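Local coordinates for biotin protein ligase-like protein of unknown function (Silicibacter sp., PDB 3BFM) that is of unknown function but resembles biotin protein ligases and belongs to the biotin/lipoate A/B protein ligase family, at residues A[97-111]-A[120-132]. Numbering follows the deposited sequence.
Sequences LRINGARCGRLRIAA and PDWLVVGLDLPLW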
loop_
_atom_site.group_PDB
_atom_site.type_symbol
_atom_site.label_atom_id
_atom_site.label_comp_id
_atom_site.label_asym_id
_atom_site.label_seq_id
_atom_site.Cartn_x
_atom_site.Cartn_y
_atom_site.Cartn_z
ATOM N N LEU A 97 -22.479 4.489 12.523
ATOM C CA LEU A 97 -22.531 5.587 11.582
ATOM C C LEU A 97 -23.896 6.242 11.659
ATOM O O LEU A 97 -24.869 5.559 11.905
ATOM C CB LEU A 97 -22.258 5.089 10.127
ATOM C CG LEU A 97 -20.861 4.545 9.855
ATOM C CD1 LEU A 97 -20.715 3.816 8.457
ATOM C CD2 LEU A 97 -19.832 5.669 9.961
ATOM N N ARG A 98 -23.966 7.548 11.429
ATOM C CA ARG A 98 -25.242 8.226 11.345
ATOM C C ARG A 98 -25.315 9.039 10.094
ATOM O O ARG A 98 -24.371 9.737 9.746
ATOM C CB ARG A 98 -25.481 9.149 12.543
ATOM C CG ARG A 98 -25.558 8.411 13.879
ATOM C CD ARG A 98 -26.482 9.092 14.864
ATOM N NE ARG A 98 -26.754 8.152 15.947
ATOM C CZ ARG A 98 -27.945 7.675 16.310
ATOM N NH1 ARG A 98 -29.086 8.104 15.769
ATOM N NH2 ARG A 98 -28.000 6.790 17.302
ATOM N N ILE A 99 -26.446 8.922 9.401
ATOM C CA ILE A 99 -26.681 9.703 8.193
ATOM C C ILE A 99 -27.947 10.493 8.426
ATOM O O ILE A 99 -28.970 9.915 8.803
ATOM C CB ILE A 99 -26.745 8.786 6.933
ATOM C CG1 ILE A 99 -25.367 8.122 6.757
ATOM C CG2 ILE A 99 -27.106 9.580 5.718
ATOM C CD1 ILE A 99 -25.231 7.160 5.540
ATOM N N ASN A 100 -27.844 11.810 8.254
ATOM C CA ASN A 100 -28.918 12.750 8.615
ATOM C C ASN A 100 -29.499 12.451 9.994
ATOM O O ASN A 100 -30.711 12.490 10.195
ATOM C CB ASN A 100 -30.005 12.711 7.530
ATOM C CG ASN A 100 -29.489 13.112 6.151
ATOM O OD1 ASN A 100 -28.644 13.992 6.011
ATOM N ND2 ASN A 100 -30.005 12.454 5.121
ATOM N N GLY A 101 -28.626 12.139 10.951
ATOM C CA GLY A 101 -29.002 11.916 12.336
ATOM C C GLY A 101 -29.486 10.528 12.694
ATOM O O GLY A 101 -29.687 10.241 13.873
ATOM N N ALA A 102 -29.670 9.669 11.696
ATOM C CA ALA A 102 -30.195 8.324 11.887
ATOM C C ALA A 102 -29.116 7.262 11.741
ATOM O O ALA A 102 -28.280 7.331 10.847
ATOM C CB ALA A 102 -31.299 8.047 10.898
ATOM N N ARG A 103 -29.187 6.266 12.615
ATOM C CA ARG A 103 -28.270 5.138 12.604
ATOM C C ARG A 103 -28.395 4.417 11.277
ATOM O O ARG A 103 -29.494 4.078 10.857
ATOM C CB ARG A 103 -28.590 4.189 13.735
ATOM C CG ARG A 103 -27.751 2.947 13.809
ATOM C CD ARG A 103 -26.189 3.199 13.990
ATOM N NE ARG A 103 -25.553 1.900 13.882
ATOM C CZ ARG A 103 -25.464 1.009 14.856
ATOM N NH1 ARG A 103 -25.866 1.285 16.097
ATOM N NH2 ARG A 103 -24.948 -0.173 14.589
ATOM N N CYS A 104 -27.256 4.225 10.615
ATOM C CA CYS A 104 -27.224 3.763 9.233
ATOM C C CYS A 104 -25.862 3.113 9.038
ATOM O O CYS A 104 -24.946 3.710 8.499
ATOM C CB CYS A 104 -27.408 4.923 8.267
ATOM S SG CYS A 104 -27.534 4.413 6.504
ATOM N N GLY A 105 -25.735 1.914 9.564
ATOM C CA GLY A 105 -24.487 1.163 9.431
ATOM C C GLY A 105 -23.492 1.378 10.542
ATOM O O GLY A 105 -23.748 2.058 11.547
ATOM N N ARG A 106 -22.328 0.783 10.373
ATOM C CA ARG A 106 -21.314 0.848 11.431
ATOM C C ARG A 106 -19.982 0.415 10.896
ATOM O O ARG A 106 -19.892 -0.328 9.886
ATOM C CB ARG A 106 -21.676 -0.053 12.592
ATOM C CG ARG A 106 -21.801 -1.434 12.181
ATOM C CD ARG A 106 -21.996 -2.410 13.313
ATOM N NE ARG A 106 -22.172 -3.740 12.734
ATOM C CZ ARG A 106 -22.336 -4.859 13.447
ATOM N NH1 ARG A 106 -22.324 -4.823 14.780
ATOM N NH2 ARG A 106 -22.501 -6.018 12.812
ATOM N N LEU A 107 -18.953 0.914 11.552
ATOM C CA LEU A 107 -17.603 0.413 11.419
ATOM C C LEU A 107 -17.277 -0.495 12.596
ATOM O O LEU A 107 -17.563 -0.158 13.741
ATOM C CB LEU A 107 -16.599 1.556 11.386
ATOM C CG LEU A 107 -16.596 2.439 10.139
ATOM C CD1 LEU A 107 -15.850 3.778 10.457
ATOM C CD2 LEU A 107 -15.975 1.745 8.954
ATOM N N ARG A 108 -16.638 -1.635 12.329
ATOM C CA ARG A 108 -16.231 -2.579 13.360
ATOM C C ARG A 108 -14.732 -2.692 13.325
ATOM O O ARG A 108 -14.109 -2.461 12.257
ATOM C CB ARG A 108 -16.871 -3.973 13.143
ATOM C CG ARG A 108 -18.345 -3.981 13.505
ATOM C CD ARG A 108 -18.902 -5.374 13.487
ATOM N NE ARG A 108 -19.047 -5.829 12.109
ATOM C CZ ARG A 108 -19.320 -7.083 11.757
ATOM N NH1 ARG A 108 -19.462 -8.021 12.681
ATOM N NH2 ARG A 108 -19.442 -7.394 10.473
ATOM N N ILE A 109 -14.164 -3.096 14.450
ATOM C CA ILE A 109 -12.724 -3.286 14.547
ATOM C C ILE A 109 -12.389 -4.555 15.345
ATOM O O ILE A 109 -13.044 -4.830 16.378
ATOM C CB ILE A 109 -12.030 -2.020 15.142
ATOM C CG1 ILE A 109 -10.540 -2.233 15.184
ATOM C CG2 ILE A 109 -12.530 -1.631 16.575
ATOM C CD1 ILE A 109 -9.745 -0.922 15.150
ATOM N N ALA A 110 -11.372 -5.291 14.862
ATOM C CA ALA A 110 -10.856 -6.481 15.537
ATOM C C ALA A 110 -9.363 -6.439 15.452
ATOM O O ALA A 110 -8.764 -5.768 14.590
ATOM C CB ALA A 110 -11.368 -7.805 14.901
ATOM N N ALA A 111 -8.737 -7.141 16.372
ATOM C CA ALA A 111 -7.298 -7.283 16.302
ATOM C C ALA A 111 -6.800 -8.621 16.883
ATOM O O ALA A 111 -7.563 -9.363 17.495
ATOM C CB ALA A 111 -6.630 -6.077 16.993
ATOM N N PRO A 120 -0.185 -5.470 17.887
ATOM C CA PRO A 120 -0.892 -6.590 17.284
ATOM C C PRO A 120 -0.239 -7.082 15.988
ATOM O O PRO A 120 0.414 -6.313 15.282
ATOM C CB PRO A 120 -2.329 -6.032 17.054
ATOM C CG PRO A 120 -2.262 -4.572 17.200
ATOM C CD PRO A 120 -0.866 -4.170 17.666
ATOM N N ASP A 121 -0.416 -8.352 15.656
ATOM C CA ASP A 121 0.085 -8.872 14.378
ATOM C C ASP A 121 -0.790 -8.356 13.262
ATOM O O ASP A 121 -0.382 -8.327 12.116
ATOM C CB ASP A 121 0.035 -10.387 14.351
ATOM C CG ASP A 121 0.990 -11.051 15.355
ATOM O OD1 ASP A 121 1.968 -10.418 15.801
ATOM O OD2 ASP A 121 0.741 -12.231 15.683
ATOM N N TRP A 122 -2.034 -8.018 13.602
ATOM C CA TRP A 122 -2.994 -7.530 12.608
ATOM C C TRP A 122 -4.134 -6.807 13.256
ATOM O O TRP A 122 -4.458 -7.031 14.414
ATOM C CB TRP A 122 -3.526 -8.654 11.724
ATOM C CG TRP A 122 -4.209 -9.748 12.453
ATOM C CD1 TRP A 122 -3.654 -10.960 12.817
ATOM C CD2 TRP A 122 -5.585 -9.803 12.880
ATOM N NE1 TRP A 122 -4.573 -11.720 13.451
ATOM C CE2 TRP A 122 -5.767 -11.049 13.509
ATOM C CE3 TRP A 122 -6.662 -8.912 12.829
ATOM C CZ2 TRP A 122 -6.973 -11.426 14.057
ATOM C CZ3 TRP A 122 -7.873 -9.301 13.362
ATOM C CH2 TRP A 122 -8.012 -10.546 13.981
ATOM N N LEU A 123 -4.789 -5.976 12.442
ATOM C CA LEU A 123 -5.996 -5.301 12.805
ATOM C C LEU A 123 -6.897 -5.252 11.568
ATOM O O LEU A 123 -6.406 -5.101 10.464
ATOM C CB LEU A 123 -5.632 -3.901 13.269
ATOM C CG LEU A 123 -6.684 -3.104 14.011
ATOM C CD1 LEU A 123 -6.066 -2.314 15.186
ATOM C CD2 LEU A 123 -7.439 -2.178 13.043
ATOM N N VAL A 124 -8.192 -5.411 11.759
ATOM C CA VAL A 124 -9.156 -5.329 10.647
ATOM C C VAL A 124 -10.223 -4.324 10.995
ATOM O O VAL A 124 -10.729 -4.330 12.119
ATOM C CB VAL A 124 -9.842 -6.701 10.382
ATOM C CG1 VAL A 124 -11.033 -6.574 9.431
ATOM C CG2 VAL A 124 -8.809 -7.720 9.866
ATOM N N VAL A 125 -10.532 -3.447 10.043
ATOM C CA VAL A 125 -11.678 -2.538 10.158
ATOM C C VAL A 125 -12.725 -2.900 9.138
ATOM O O VAL A 125 -12.431 -3.002 7.953
ATOM C CB VAL A 125 -11.249 -1.065 9.981
ATOM C CG1 VAL A 125 -12.473 -0.158 9.957
ATOM C CG2 VAL A 125 -10.314 -0.711 11.077
ATOM N N GLY A 126 -13.959 -3.072 9.581
ATOM C CA GLY A 126 -15.029 -3.467 8.688
ATOM C C GLY A 126 -16.103 -2.415 8.605
ATOM O O GLY A 126 -16.394 -1.755 9.612
ATOM N N LEU A 127 -16.662 -2.255 7.406
ATOM C CA LEU A 127 -17.761 -1.366 7.148
ATOM C C LEU A 127 -18.998 -2.223 6.828
ATOM O O LEU A 127 -18.906 -3.189 6.055
ATOM C CB LEU A 127 -17.400 -0.464 5.942
ATOM C CG LEU A 127 -18.528 0.415 5.412
ATOM C CD1 LEU A 127 -18.977 1.425 6.504
ATOM C CD2 LEU A 127 -18.153 1.156 4.082
ATOM N N ASP A 128 -20.125 -1.923 7.482
ATOM C CA ASP A 128 -21.414 -2.483 7.092
ATOM C C ASP A 128 -22.360 -1.289 6.837
ATOM O O ASP A 128 -22.556 -0.455 7.711
ATOM C CB ASP A 128 -21.969 -3.380 8.177
ATOM C CG ASP A 128 -21.267 -4.745 8.252
ATOM O OD1 ASP A 128 -20.076 -4.817 8.632
ATOM O OD2 ASP A 128 -21.937 -5.762 7.968
ATOM N N LEU A 129 -22.906 -1.196 5.627
ATOM C CA LEU A 129 -23.736 -0.077 5.288
ATOM C C LEU A 129 -24.991 -0.561 4.576
ATOM O O LEU A 129 -24.905 -1.145 3.470
ATOM C CB LEU A 129 -22.958 0.923 4.407
ATOM C CG LEU A 129 -23.608 2.235 3.985
ATOM C CD1 LEU A 129 -23.701 3.185 5.199
ATOM C CD2 LEU A 129 -22.869 2.965 2.821
ATOM N N PRO A 130 -26.150 -0.330 5.201
ATOM C CA PRO A 130 -27.391 -0.610 4.497
ATOM C C PRO A 130 -27.682 0.371 3.393
ATOM O O PRO A 130 -27.537 1.552 3.574
ATOM C CB PRO A 130 -28.434 -0.503 5.596
ATOM C CG PRO A 130 -27.868 0.438 6.590
ATOM C CD PRO A 130 -26.391 0.221 6.553
ATOM N N LEU A 131 -28.095 -0.144 2.236
ATOM C CA LEU A 131 -28.363 0.689 1.066
ATOM C C LEU A 131 -29.864 0.892 0.917
ATOM O O LEU A 131 -30.296 2.008 0.701
ATOM C CB LEU A 131 -27.781 0.041 -0.163
ATOM C CG LEU A 131 -26.261 -0.143 -0.141
ATOM C CD1 LEU A 131 -25.841 -0.894 -1.442
ATOM C CD2 LEU A 131 -25.506 1.165 -0.021
ATOM N N TRP A 132 -30.635 -0.179 1.026
ATOM C CA TRP A 132 -32.090 -0.107 1.164
ATOM C C TRP A 132 -32.484 -0.752 2.488
ATOM O O TRP A 132 -31.770 -1.616 2.986
ATOM C CB TRP A 132 -32.757 -0.911 0.063
ATOM C CG TRP A 132 -32.518 -0.345 -1.291
ATOM C CD1 TRP A 132 -31.833 -0.935 -2.297
ATOM C CD2 TRP A 132 -32.999 0.904 -1.811
ATOM N NE1 TRP A 132 -31.849 -0.134 -3.393
ATOM C CE2 TRP A 132 -32.557 0.996 -3.120
ATOM C CE3 TRP A 132 -33.776 1.946 -1.291
ATOM C CZ2 TRP A 132 -32.829 2.115 -3.931
ATOM C CZ3 TRP A 132 -34.044 3.047 -2.080
ATOM C CH2 TRP A 132 -33.572 3.122 -3.392
HETATM O O HOH W 1 -18.998 -3.397 10.372
#
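Ile109 and Leu123 mark the tightly packed face of this antiparallel pair: CD1 of Ile109 lies 3.4 Å from CD2 of Leu123, closer than ordinary carbon contact. Ile109 CG1 is anti to the backbone N (chi1 -178°), which carries CD1 across to that leucine and on to Val125 CG2. Farther along, Leu97 and Leu127 cross at about a right angle, their CD1 atoms 3.5 Å apart, and Leu107 CD2 also meets Leu127 CD1. Helices 67-82 and 156-175 cover this apolar face.

The other face is polar and partly exposed around Arg108 and Asp128. Arg108 NH2 forms a salt bridge to Asp128 OD1 at 3.2 Å, approaching from the syn side but 32° out of the carboxylate plane; the guanidinium and carboxylate planes stand 72° apart, so the two groups do not lie flat against each other. A water accepts from Arg108 NE. At the far end of this face, the Trp122 ring lies over the backbone of Ala111, with CZ3 3.6 Å from Ala111 CA, while its NE1 bonds to Glu32. An alanine in place of Trp122 would probably uncover the Ala111 backbone and leave Glu32 without this donor.

Paired backbone bonds link Arg106 with Asp128, Arg108 with Gly126 and Ala110 with Val124; with strand axes at 162°, they define a long beta hairpin at the centre of the ligase-like domain's mixed sheet.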